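Local coordinates for Thiol:disulfide interchange protein DsbL (Escherichia coli, PDB 3C7M) that introduces disulfide bonds into periplasmic proteins, working with its partner DsbI as a dithiol oxidase system that forms an essential disulfide in the arylsulfate sulfotransferase AssT, at residues 25-30 / 62-67; 31-36 / 96-101; 54-59 / 151-156; 72-77 / 142-147. One frame throughout, in Å; residues are numbered along the deposited sequence.

Contact 1 (25-30 / 62-67); sequences FSYACP and GEYGKQ. With CD (cadmium ion), chain C.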
# COMPACT_ATOMS: atom_id res chain seq x y z
N PHE A 25 0.29 -1.69 4.03
CA PHE A 25 1.49 -2.48 3.75
C PHE A 25 2.74 -1.75 4.21
O PHE A 25 2.68 -0.57 4.56
CB PHE A 25 1.58 -2.83 2.26
CG PHE A 25 2.07 -1.69 1.40
CD1 PHE A 25 1.29 -0.54 1.21
CD2 PHE A 25 3.33 -1.76 0.80
CE1 PHE A 25 1.77 0.52 0.43
CE2 PHE A 25 3.80 -0.70 0.02
CZ PHE A 25 3.01 0.43 -0.16
N SER A 26 3.85 -2.48 4.21
CA SER A 26 5.17 -1.89 4.47
C SER A 26 6.16 -2.46 3.48
O SER A 26 6.14 -3.65 3.19
CB SER A 26 5.65 -2.23 5.88
OG SER A 26 7.04 -1.96 6.03
N TYR A 27 7.05 -1.61 2.97
CA TYR A 27 8.12 -2.07 2.09
C TYR A 27 8.95 -3.19 2.75
O TYR A 27 9.52 -4.05 2.07
CB TYR A 27 9.03 -0.90 1.69
CG TYR A 27 10.00 -0.50 2.77
CD1 TYR A 27 9.61 0.31 3.84
CD2 TYR A 27 11.32 -0.96 2.75
CE1 TYR A 27 10.50 0.64 4.86
CE2 TYR A 27 12.21 -0.62 3.75
CZ TYR A 27 11.80 0.17 4.79
OH TYR A 27 12.70 0.50 5.77
N ALA A 28 9.02 -3.16 4.09
CA ALA A 28 9.90 -4.06 4.84
C ALA A 28 9.24 -5.38 5.24
O ALA A 28 9.84 -6.20 5.93
CB ALA A 28 10.45 -3.35 6.06
N CYS A 29 8.01 -5.59 4.78
CA CYS A 29 7.26 -6.77 5.18
C CYS A 29 7.33 -7.84 4.10
O CYS A 29 6.89 -7.62 2.97
CB CYS A 29 5.81 -6.41 5.48
SG CYS A 29 4.79 -7.89 5.74
N PRO A 30 7.87 -9.03 4.44
CA PRO A 30 8.03 -10.07 3.42
C PRO A 30 6.70 -10.59 2.84
O PRO A 30 6.64 -10.89 1.64
CB PRO A 30 8.78 -11.18 4.16
CG PRO A 30 8.47 -10.97 5.59
CD PRO A 30 8.36 -9.47 5.76
N GLY A 62 10.41 -0.70 9.87
CA GLY A 62 11.67 -0.55 9.18
C GLY A 62 12.36 0.77 9.46
O GLY A 62 11.76 1.71 10.01
N GLU A 63 13.63 0.85 9.09
CA GLU A 63 14.42 2.04 9.36
C GLU A 63 14.01 3.24 8.50
O GLU A 63 14.25 4.39 8.88
CB GLU A 63 15.91 1.73 9.26
CG GLU A 63 16.40 0.92 10.45
CD GLU A 63 17.66 0.12 10.18
OE1 GLU A 63 17.82 -0.46 9.09
OE2 GLU A 63 18.50 0.05 11.10
N TYR A 64 13.37 2.96 7.36
CA TYR A 64 13.03 4.01 6.39
C TYR A 64 11.54 4.10 6.10
O TYR A 64 11.14 4.56 5.03
CB TYR A 64 13.81 3.77 5.10
CG TYR A 64 15.29 4.01 5.25
CD1 TYR A 64 15.78 5.30 5.41
CD2 TYR A 64 16.20 2.95 5.23
CE1 TYR A 64 17.14 5.54 5.55
CE2 TYR A 64 17.57 3.18 5.37
CZ TYR A 64 18.02 4.47 5.52
OH TYR A 64 19.36 4.73 5.66
N GLY A 65 10.72 3.68 7.06
CA GLY A 65 9.26 3.74 6.91
C GLY A 65 8.75 5.12 6.52
O GLY A 65 7.85 5.24 5.68
N LYS A 66 9.31 6.16 7.12
CA LYS A 66 8.86 7.52 6.85
C LYS A 66 9.21 7.93 5.41
O LYS A 66 8.37 8.46 4.68
CB LYS A 66 9.47 8.50 7.86
CG LYS A 66 9.31 9.99 7.53
CD LYS A 66 7.86 10.43 7.50
N GLN A 67 10.45 7.67 5.00
CA GLN A 67 10.89 7.98 3.63
C GLN A 67 10.10 7.21 2.58
O GLN A 67 9.74 7.77 1.54
CB GLN A 67 12.39 7.73 3.47
CG GLN A 67 13.27 8.75 4.18
CD GLN A 67 13.33 8.55 5.68
OE1 GLN A 67 13.04 7.46 6.20
NE2 GLN A 67 13.70 9.61 6.39
CD CD C . 19.33 -2.26 10.38
O HOH W 1 20.68 -4.41 10.42

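Contact 2 (31-36 / 96-101); sequences FCYKYD and AKFAYY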
# COMPACT_ATOMS: atom_id res chain seq x y z
N PHE A 31 5.67 -10.70 3.67
CA PHE A 31 4.36 -11.13 3.20
C PHE A 31 3.69 -10.10 2.29
O PHE A 31 3.00 -10.47 1.34
CB PHE A 31 3.45 -11.53 4.37
CG PHE A 31 3.64 -12.97 4.82
CD1 PHE A 31 2.91 -13.99 4.22
CD2 PHE A 31 4.53 -13.29 5.84
CE1 PHE A 31 3.07 -15.32 4.62
CE2 PHE A 31 4.70 -14.61 6.25
CZ PHE A 31 3.97 -15.62 5.64
N CYS A 32 3.91 -8.81 2.56
CA CYS A 32 3.43 -7.77 1.66
C CYS A 32 4.00 -7.96 0.25
O CYS A 32 3.28 -7.86 -0.73
CB CYS A 32 3.78 -6.37 2.17
SG CYS A 32 2.80 -5.87 3.60
N TYR A 33 5.29 -8.28 0.18
CA TYR A 33 5.95 -8.55 -1.10
C TYR A 33 5.32 -9.78 -1.76
O TYR A 33 4.97 -9.74 -2.94
CB TYR A 33 7.45 -8.75 -0.86
CG TYR A 33 8.34 -8.83 -2.08
CD1 TYR A 33 7.90 -8.44 -3.36
CD2 TYR A 33 9.66 -9.26 -1.95
CE1 TYR A 33 8.75 -8.50 -4.47
CE2 TYR A 33 10.52 -9.32 -3.05
CZ TYR A 33 10.06 -8.95 -4.30
OH TYR A 33 10.92 -9.01 -5.38
N LYS A 34 5.17 -10.85 -0.98
CA LYS A 34 4.60 -12.11 -1.47
C LYS A 34 3.20 -11.94 -2.04
O LYS A 34 2.92 -12.36 -3.17
CB LYS A 34 4.61 -13.16 -0.36
CG LYS A 34 5.99 -13.72 -0.07
N TYR A 35 2.32 -11.29 -1.27
CA TYR A 35 0.95 -11.05 -1.73
C TYR A 35 0.86 -10.06 -2.89
O TYR A 35 -0.02 -10.17 -3.75
CB TYR A 35 0.01 -10.69 -0.56
CG TYR A 35 -0.33 -11.88 0.34
CD1 TYR A 35 0.53 -12.28 1.36
CD2 TYR A 35 -1.53 -12.60 0.17
CE1 TYR A 35 0.22 -13.37 2.19
CE2 TYR A 35 -1.84 -13.69 1.00
CZ TYR A 35 -0.96 -14.07 2.01
OH TYR A 35 -1.24 -15.14 2.84
N ASP A 36 1.78 -9.08 -2.94
CA ASP A 36 1.84 -8.13 -4.06
C ASP A 36 2.35 -8.78 -5.35
O ASP A 36 2.07 -8.30 -6.46
CB ASP A 36 2.71 -6.91 -3.73
CG ASP A 36 1.98 -5.89 -2.87
OD1 ASP A 36 0.76 -6.04 -2.63
OD2 ASP A 36 2.63 -4.93 -2.43
N ALA A 96 8.53 2.15 -8.05
CA ALA A 96 9.22 2.38 -6.79
C ALA A 96 8.95 1.26 -5.78
O ALA A 96 9.88 0.79 -5.11
CB ALA A 96 8.84 3.73 -6.19
N LYS A 97 7.69 0.83 -5.69
CA LYS A 97 7.31 -0.20 -4.73
C LYS A 97 8.08 -1.49 -4.96
O LYS A 97 8.65 -2.06 -4.03
CB LYS A 97 5.80 -0.45 -4.78
CG LYS A 97 5.32 -1.53 -3.81
CD LYS A 97 3.81 -1.76 -3.87
CE LYS A 97 3.31 -2.01 -5.29
NZ LYS A 97 1.96 -2.67 -5.32
N PHE A 98 8.14 -1.93 -6.21
CA PHE A 98 8.86 -3.16 -6.48
C PHE A 98 10.37 -3.02 -6.38
O PHE A 98 11.06 -3.99 -6.03
CB PHE A 98 8.40 -3.81 -7.78
CG PHE A 98 7.10 -4.54 -7.61
CD1 PHE A 98 7.06 -5.76 -6.95
CD2 PHE A 98 5.92 -3.99 -8.08
CE1 PHE A 98 5.86 -6.43 -6.76
CE2 PHE A 98 4.71 -4.66 -7.91
CZ PHE A 98 4.69 -5.88 -7.26
N ALA A 99 10.88 -1.81 -6.64
CA ALA A 99 12.30 -1.55 -6.45
C ALA A 99 12.68 -1.69 -4.98
O ALA A 99 13.72 -2.27 -4.66
CB ALA A 99 12.67 -0.17 -6.96
N TYR A 100 11.84 -1.16 -4.09
CA TYR A 100 12.09 -1.30 -2.65
C TYR A 100 11.96 -2.74 -2.18
O TYR A 100 12.78 -3.20 -1.40
CB TYR A 100 11.19 -0.39 -1.82
CG TYR A 100 11.61 1.06 -1.88
CD1 TYR A 100 12.92 1.44 -1.59
CD2 TYR A 100 10.70 2.05 -2.22
CE1 TYR A 100 13.32 2.78 -1.65
CE2 TYR A 100 11.08 3.38 -2.28
CZ TYR A 100 12.39 3.75 -1.99
OH TYR A 100 12.75 5.08 -2.06
N TYR A 101 10.94 -3.44 -2.65
CA TYR A 101 10.79 -4.84 -2.27
C TYR A 101 12.02 -5.64 -2.72
O TYR A 101 12.57 -6.42 -1.94
CB TYR A 101 9.55 -5.44 -2.92
CG TYR A 101 8.21 -5.16 -2.27
CD1 TYR A 101 8.06 -5.05 -0.87
CD2 TYR A 101 7.07 -5.07 -3.06
CE1 TYR A 101 6.80 -4.83 -0.30
CE2 TYR A 101 5.82 -4.86 -2.51
CZ TYR A 101 5.69 -4.74 -1.13
OH TYR A 101 4.44 -4.53 -0.59
O HOH W 2 10.45 -6.49 -6.87
O HOH W 3 0.97 -5.57 -6.83

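Contact 3 (54-59 / 151-156); sequences TPFHLE and WKASYD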
# COMPACT_ATOMS: atom_id res chain seq x y z
N THR A 54 -6.51 1.30 -2.93
CA THR A 54 -6.02 2.41 -2.11
C THR A 54 -4.90 1.96 -1.16
O THR A 54 -5.17 1.59 -0.01
CB THR A 54 -7.20 3.05 -1.34
OG1 THR A 54 -8.25 3.37 -2.27
CG2 THR A 54 -6.77 4.31 -0.61
N PRO A 55 -3.64 2.00 -1.63
CA PRO A 55 -2.54 1.63 -0.75
C PRO A 55 -2.43 2.59 0.43
O PRO A 55 -2.58 3.80 0.24
CB PRO A 55 -1.31 1.79 -1.65
CG PRO A 55 -1.84 1.70 -3.06
CD PRO A 55 -3.18 2.36 -2.99
N PHE A 56 -2.18 2.05 1.62
CA PHE A 56 -1.85 2.83 2.82
C PHE A 56 -0.50 2.31 3.30
O PHE A 56 -0.40 1.14 3.63
CB PHE A 56 -2.88 2.55 3.92
CG PHE A 56 -4.01 3.55 4.02
CD1 PHE A 56 -4.70 4.00 2.89
CD2 PHE A 56 -4.44 3.97 5.28
CE1 PHE A 56 -5.76 4.92 3.01
CE2 PHE A 56 -5.49 4.87 5.42
CZ PHE A 56 -6.16 5.35 4.27
N HIS A 57 0.53 3.15 3.33
CA HIS A 57 1.81 2.69 3.83
C HIS A 57 1.92 2.87 5.34
O HIS A 57 1.43 3.86 5.89
CB HIS A 57 2.99 3.36 3.10
CG HIS A 57 4.29 2.66 3.33
ND1 HIS A 57 5.28 3.17 4.15
CD2 HIS A 57 4.75 1.47 2.88
CE1 HIS A 57 6.29 2.32 4.19
NE2 HIS A 57 6.00 1.28 3.42
N LEU A 58 2.55 1.88 5.99
CA LEU A 58 2.77 1.90 7.43
C LEU A 58 4.16 2.47 7.71
O LEU A 58 5.16 1.79 7.50
CB LEU A 58 2.65 0.48 7.98
CG LEU A 58 2.93 0.28 9.47
CD1 LEU A 58 1.86 0.93 10.34
CD2 LEU A 58 3.02 -1.21 9.75
N GLU A 59 4.20 3.71 8.21
CA GLU A 59 5.47 4.43 8.34
C GLU A 59 6.35 3.98 9.52
O GLU A 59 7.52 4.36 9.60
CB GLU A 59 5.25 5.95 8.39
CG GLU A 59 4.59 6.44 9.65
CD GLU A 59 4.77 7.93 9.86
OE1 GLU A 59 5.93 8.39 9.96
OE2 GLU A 59 3.76 8.64 9.92
N TRP A 151 -2.67 8.10 6.10
CA TRP A 151 -1.94 6.87 6.35
C TRP A 151 -1.50 6.69 7.80
O TRP A 151 -1.01 5.62 8.16
CB TRP A 151 -0.73 6.77 5.43
CG TRP A 151 -1.09 6.60 3.99
CD1 TRP A 151 -2.34 6.44 3.45
CD2 TRP A 151 -0.17 6.54 2.90
NE1 TRP A 151 -2.25 6.30 2.08
CE2 TRP A 151 -0.93 6.36 1.72
CE3 TRP A 151 1.22 6.65 2.80
CZ2 TRP A 151 -0.34 6.27 0.45
CZ3 TRP A 151 1.81 6.56 1.54
CH2 TRP A 151 1.03 6.37 0.38
N LYS A 152 -1.69 7.71 8.63
CA LYS A 152 -1.40 7.56 10.06
C LYS A 152 -2.29 6.48 10.68
O LYS A 152 -1.91 5.86 11.67
CB LYS A 152 -1.60 8.88 10.81
CG LYS A 152 -0.70 10.01 10.34
CD LYS A 152 0.76 9.79 10.72
CE LYS A 152 1.60 10.97 10.29
NZ LYS A 152 2.97 10.95 10.90
N ALA A 153 -3.44 6.22 10.05
CA ALA A 153 -4.40 5.22 10.53
C ALA A 153 -3.90 3.79 10.35
O ALA A 153 -4.50 2.85 10.88
CB ALA A 153 -5.75 5.41 9.82
N SER A 154 -2.80 3.62 9.61
CA SER A 154 -2.23 2.30 9.34
C SER A 154 -1.78 1.59 10.61
O SER A 154 -1.90 0.37 10.73
CB SER A 154 -1.05 2.41 8.38
OG SER A 154 -1.46 2.96 7.13
N TYR A 155 -1.27 2.36 11.56
CA TYR A 155 -0.67 1.79 12.76
C TYR A 155 -1.69 0.98 13.55
O TYR A 155 -1.43 -0.16 13.91
CB TYR A 155 -0.06 2.91 13.60
CG TYR A 155 0.65 2.45 14.86
CD1 TYR A 155 -0.04 2.31 16.07
CD2 TYR A 155 2.02 2.20 14.85
CE1 TYR A 155 0.63 1.92 17.24
CE2 TYR A 155 2.69 1.81 16.01
CZ TYR A 155 1.99 1.67 17.20
OH TYR A 155 2.66 1.28 18.35
N ASP A 156 -2.86 1.57 13.78
CA ASP A 156 -3.89 0.90 14.57
C ASP A 156 -4.51 -0.27 13.81
O ASP A 156 -4.90 -1.27 14.41
CB ASP A 156 -4.94 1.89 15.06
CG ASP A 156 -4.41 2.79 16.18
OD1 ASP A 156 -3.46 2.37 16.88
OD2 ASP A 156 -4.95 3.89 16.36
O HOH W 4 1.56 4.70 9.21

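Contact 4 (72-77 / 142-147); sequences FAVLIN and PAVQET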
# COMPACT_ATOMS: atom_id res chain seq x y z
N PHE A 72 6.08 7.02 -1.72
CA PHE A 72 4.83 6.43 -2.21
C PHE A 72 3.70 7.45 -2.30
O PHE A 72 2.94 7.42 -3.26
CB PHE A 72 4.39 5.24 -1.35
CG PHE A 72 5.35 4.08 -1.36
CD1 PHE A 72 6.11 3.75 -2.49
CD2 PHE A 72 5.45 3.27 -0.23
CE1 PHE A 72 6.98 2.66 -2.47
CE2 PHE A 72 6.32 2.17 -0.21
CZ PHE A 72 7.07 1.86 -1.33
N ALA A 73 3.59 8.34 -1.31
CA ALA A 73 2.54 9.37 -1.33
C ALA A 73 2.73 10.29 -2.54
O ALA A 73 1.76 10.64 -3.22
CB ALA A 73 2.53 10.18 -0.03
N VAL A 74 3.97 10.67 -2.80
CA VAL A 74 4.25 11.52 -3.96
C VAL A 74 3.86 10.79 -5.25
O VAL A 74 3.14 11.34 -6.09
CB VAL A 74 5.72 11.98 -3.99
CG1 VAL A 74 6.11 12.48 -5.39
CG2 VAL A 74 5.95 13.06 -2.94
N LEU A 75 4.29 9.54 -5.39
CA LEU A 75 4.11 8.84 -6.65
C LEU A 75 2.67 8.42 -6.91
O LEU A 75 2.21 8.47 -8.04
CB LEU A 75 5.08 7.66 -6.78
CG LEU A 75 6.56 8.06 -6.73
CD1 LEU A 75 7.45 6.84 -6.71
CD2 LEU A 75 6.96 9.00 -7.89
N ILE A 76 1.96 8.04 -5.85
CA ILE A 76 0.52 7.72 -5.98
C ILE A 76 -0.26 8.94 -6.43
O ILE A 76 -1.09 8.84 -7.33
CB ILE A 76 -0.07 7.13 -4.67
CG1 ILE A 76 0.40 5.70 -4.50
CG2 ILE A 76 -1.61 7.15 -4.71
CD1 ILE A 76 0.16 5.13 -3.11
N ASN A 77 0.01 10.08 -5.82
CA ASN A 77 -0.66 11.31 -6.23
C ASN A 77 -0.35 11.72 -7.67
O ASN A 77 -1.25 12.14 -8.39
CB ASN A 77 -0.38 12.43 -5.23
CG ASN A 77 -1.31 12.36 -4.02
OD1 ASN A 77 -2.48 12.75 -4.10
ND2 ASN A 77 -0.80 11.83 -2.91
N PRO A 142 -0.19 20.10 -0.74
CA PRO A 142 -1.25 19.73 0.18
C PRO A 142 -1.82 18.33 -0.02
O PRO A 142 -2.05 17.64 0.97
CB PRO A 142 -2.33 20.78 -0.09
CG PRO A 142 -1.57 21.96 -0.54
CD PRO A 142 -0.45 21.41 -1.37
N ALA A 143 -2.04 17.90 -1.26
CA ALA A 143 -2.61 16.57 -1.52
C ALA A 143 -1.70 15.45 -1.01
O ALA A 143 -2.18 14.45 -0.46
CB ALA A 143 -2.92 16.38 -3.00
N VAL A 144 -0.40 15.62 -1.18
CA VAL A 144 0.58 14.64 -0.70
C VAL A 144 0.60 14.61 0.83
O VAL A 144 0.57 13.54 1.44
CB VAL A 144 1.98 14.93 -1.28
CG1 VAL A 144 3.03 14.06 -0.61
CG2 VAL A 144 1.97 14.71 -2.80
N GLN A 145 0.62 15.79 1.44
CA GLN A 145 0.55 15.87 2.90
C GLN A 145 -0.75 15.27 3.47
O GLN A 145 -0.72 14.65 4.53
CB GLN A 145 0.80 17.31 3.37
CG GLN A 145 2.24 17.78 3.12
CD GLN A 145 3.29 16.93 3.83
OE1 GLN A 145 3.16 16.62 5.02
NE2 GLN A 145 4.34 16.54 3.10
N GLU A 146 -1.86 15.47 2.77
CA GLU A 146 -3.16 14.89 3.15
C GLU A 146 -3.08 13.36 3.14
O GLU A 146 -3.57 12.69 4.05
CB GLU A 146 -4.27 15.34 2.19
CG GLU A 146 -4.69 16.81 2.31
CD GLU A 146 -5.47 17.29 1.09
OE1 GLU A 146 -6.35 16.56 0.60
OE2 GLU A 146 -5.19 18.41 0.61
N THR A 147 -2.45 12.81 2.10
CA THR A 147 -2.26 11.36 1.98
C THR A 147 -1.47 10.83 3.17
O THR A 147 -1.87 9.85 3.80
CB THR A 147 -1.56 11.01 0.64
OG1 THR A 147 -2.41 11.38 -0.45
CG2 THR A 147 -1.26 9.52 0.54

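Contact 1 (25-30 / 62-67)
Tyr-27 carries nearly all of this contact, its phenol ring leaning from the loop after strand 20-25 onto the turn that starts helix 65-81. The packed end is the ring tip: OH accepts a hydrogen bond from the backbone N of Tyr-64 (3.0 Å, 150° at the hydrogen) and lies 3.5 Å from Tyr-64 CB. Along the ring edge, CE1 approaches Gly-65 N, close to the ring plane. CG sits between the backbone N and the carbonyl carbon (chi1 78°), the crowded position, which turns one ring face to Ala-28 CB, 3.9 Å above its plane. The two tyrosines cross obliquely, and Tyr-64 turns its own hydroxyl away from this contact, to Trp-111 O and Asp-116 N. Toward solvent the contact loosens: Ala-28 CB is 4.4 Å from Gly-62 CA, and both carboxylate oxygens of exposed Glu-63 bind a cadmium ion, OE1 at 2.7 Å and OE2 slightly closer, with Asp-113 and a water as further ligands. Ser-26 OG accepts from Ala-28 N, 3.0 Å away, an ST turn that shapes the loop. Cys-29 follows at the N-cap, opening the CxxC active-site helix of the thioredoxin fold.

Contact 2 (31-36 / 96-101)
Asp-36 and Tyr-101 form the polar centre of this buried helix pair, whose segment axes pass 10.9 Å apart at -129°. Tyr-101 OH donates to Asp-36 OD2 at 2.6 Å, reaching it from above the carboxylate plane; carboxylate and ring planes are turned 57° apart. OD2 also faces Lys-97 NZ in a long salt bridge of 3.7 Å, the lysine chain being extended up to a bend at chi3, and has a second cationic partner in Lys-23. OD1 is bonded to Thr-40, so both carboxylate oxygens are engaged, and the nearby ammonium groups would be expected to favour the ionised form. Water 3 donates to Asp-36 O and weakly accepts from Lys-97 NZ. Water 2 donates to both Tyr-33 OH and Phe-98 O, while Asp-106 is the stronger partner of the Tyr-33 hydroxyl. Between these polar links the tyrosines slide past each other, planes 18° apart with little ring overlap, in a reciprocal CH-pi arrangement: Tyr-101 CB lies over the Tyr-33 ring, 3.5 Å from its centroid, and Tyr-33 CA over that of Tyr-101, 3.8 Å away. Cys-32 CB touches Tyr-101 OH at 3.4 Å. Helix 30-38 thus leans on helix 92-106, with strand 20-25 meeting Cys-32, Lys-97 and Tyr-101 through Phe-25, and helix 65-81 packing against Lys-97 through Phe-72.

Contact 3 (54-59 / 151-156)
Strand 52-57, an outermost strand of the thioredoxin-fold sheet, is covered here by the turn that leads from helix 142-150 into helix 154-161. The Trp-151 indole lies flat along the strand backbone: Phe-56 CA sits over its five-membered ring, 3.7 Å from the centroid as a CH-pi contact, and His-57 N stands over the same face, 3.5 Å from Trp-151 CD2. Having CG anti to its carbonyl carbon (chi1 -67°) lays one face of the indole against the strand backbone. Trp-151 CD1 in turn presses on one face of the Phe-56 ring, 3.4 Å from Phe-56 CG, the two planes inclined at 44°. Ser-154 OG and Ala-153 CB meet the edge of that phenyl ring. Ser-154 OG also lies 3.3 Å from His-57 O and 2.9 Å from Trp-151 O, both within reach of its one proton, so either could accept it. Water 4 accepts from Glu-59 N and donates to Trp-151 O, bridging the segments. Leu-58 CD1 packs on Tyr-155 CA at 3.6 Å. On the outer side Lys-152, bent at chi2, brings NZ to the syn lone pair of Glu-59 OE2, a salt bridge of 2.6 Å. His-57 turns its imidazole to Ser-69 and Tyr-27 N. The whole is a helix-on-sheet contact of a DsbA-like protein, joining the end of the inserted helical region to the thioredoxin fold.

Contact 4 (72-77 / 142-147)
The flat carboxamide of Asn-77 lies between two helices and uses the edge of its plane on both sides: Thr-147 OG1 and Ala-73 O both lie close to that plane and both meet ND2. This is a helix-helix contact of the DsbA-like helical region, which is inserted between strands of the thioredoxin fold. The short segments of helices 65-81 and 142-150 approach to 8.9 Å between axes and cross at 123°. Around the amide, OD1 faces Ala-143 CB at 3.8 Å, while CB and ND2 touch Val-144 CG2. With both its N-H groups engaged, ND2 fixes the rotation of the amide, chi2 near -78°. Ala-73 O already accepts from Asn-77 N, the ordinary helical bond, and takes ND2 from above its carbonyl plane at 2.8 Å, so the side chain is tied to its own helix while it also reaches across. The apolar part is made by a few methyl groups. Ala-73, closest in backbone to Val-144, packs CB against both Val-144 CG1 and Thr-147 CG2, at 4.0 Å and 3.9 Å. Val-144 CG1, anti to its backbone N, also meets Val-74 CG2. Helix 132-139 packs on both valines, through Leu-139 among others, and the ring of Phe-72 turns away from this interface to meet Phe-25, His-57 and Phe-93. Asn-77 and Thr-147 meet tip to tip, where the bond from ND2 to OG1 is 3.0 Å long and nearly straight, 174° at the hydrogen.

Overall arrangement
Cys-29 in segment 25-30 and Cys-32 in segment 31-36 place the redox pair, reduced here, where contacts 1 and 2 adjoin, their centres 10 Å apart; Cys-32 SG packs against Phe-25 CB at 3.5 Å. Contact 3 meets contact 1 through the parallel strand pairing, where Phe-25 O lies 2.8 Å from Leu-58 N, a probable hydrogen bond. Contact 4 is farther from the active site, its centre about 17 Å from that of contact 1 and 19 Å from that of contact 2. Phe-72 nevertheless links it to all three others, through Phe-25, Lys-97 and His-57, and Trp-151 CH2 of contact 3 touches Ala-73 N at 3.6 Å. Contacts 2 and 3 do not touch.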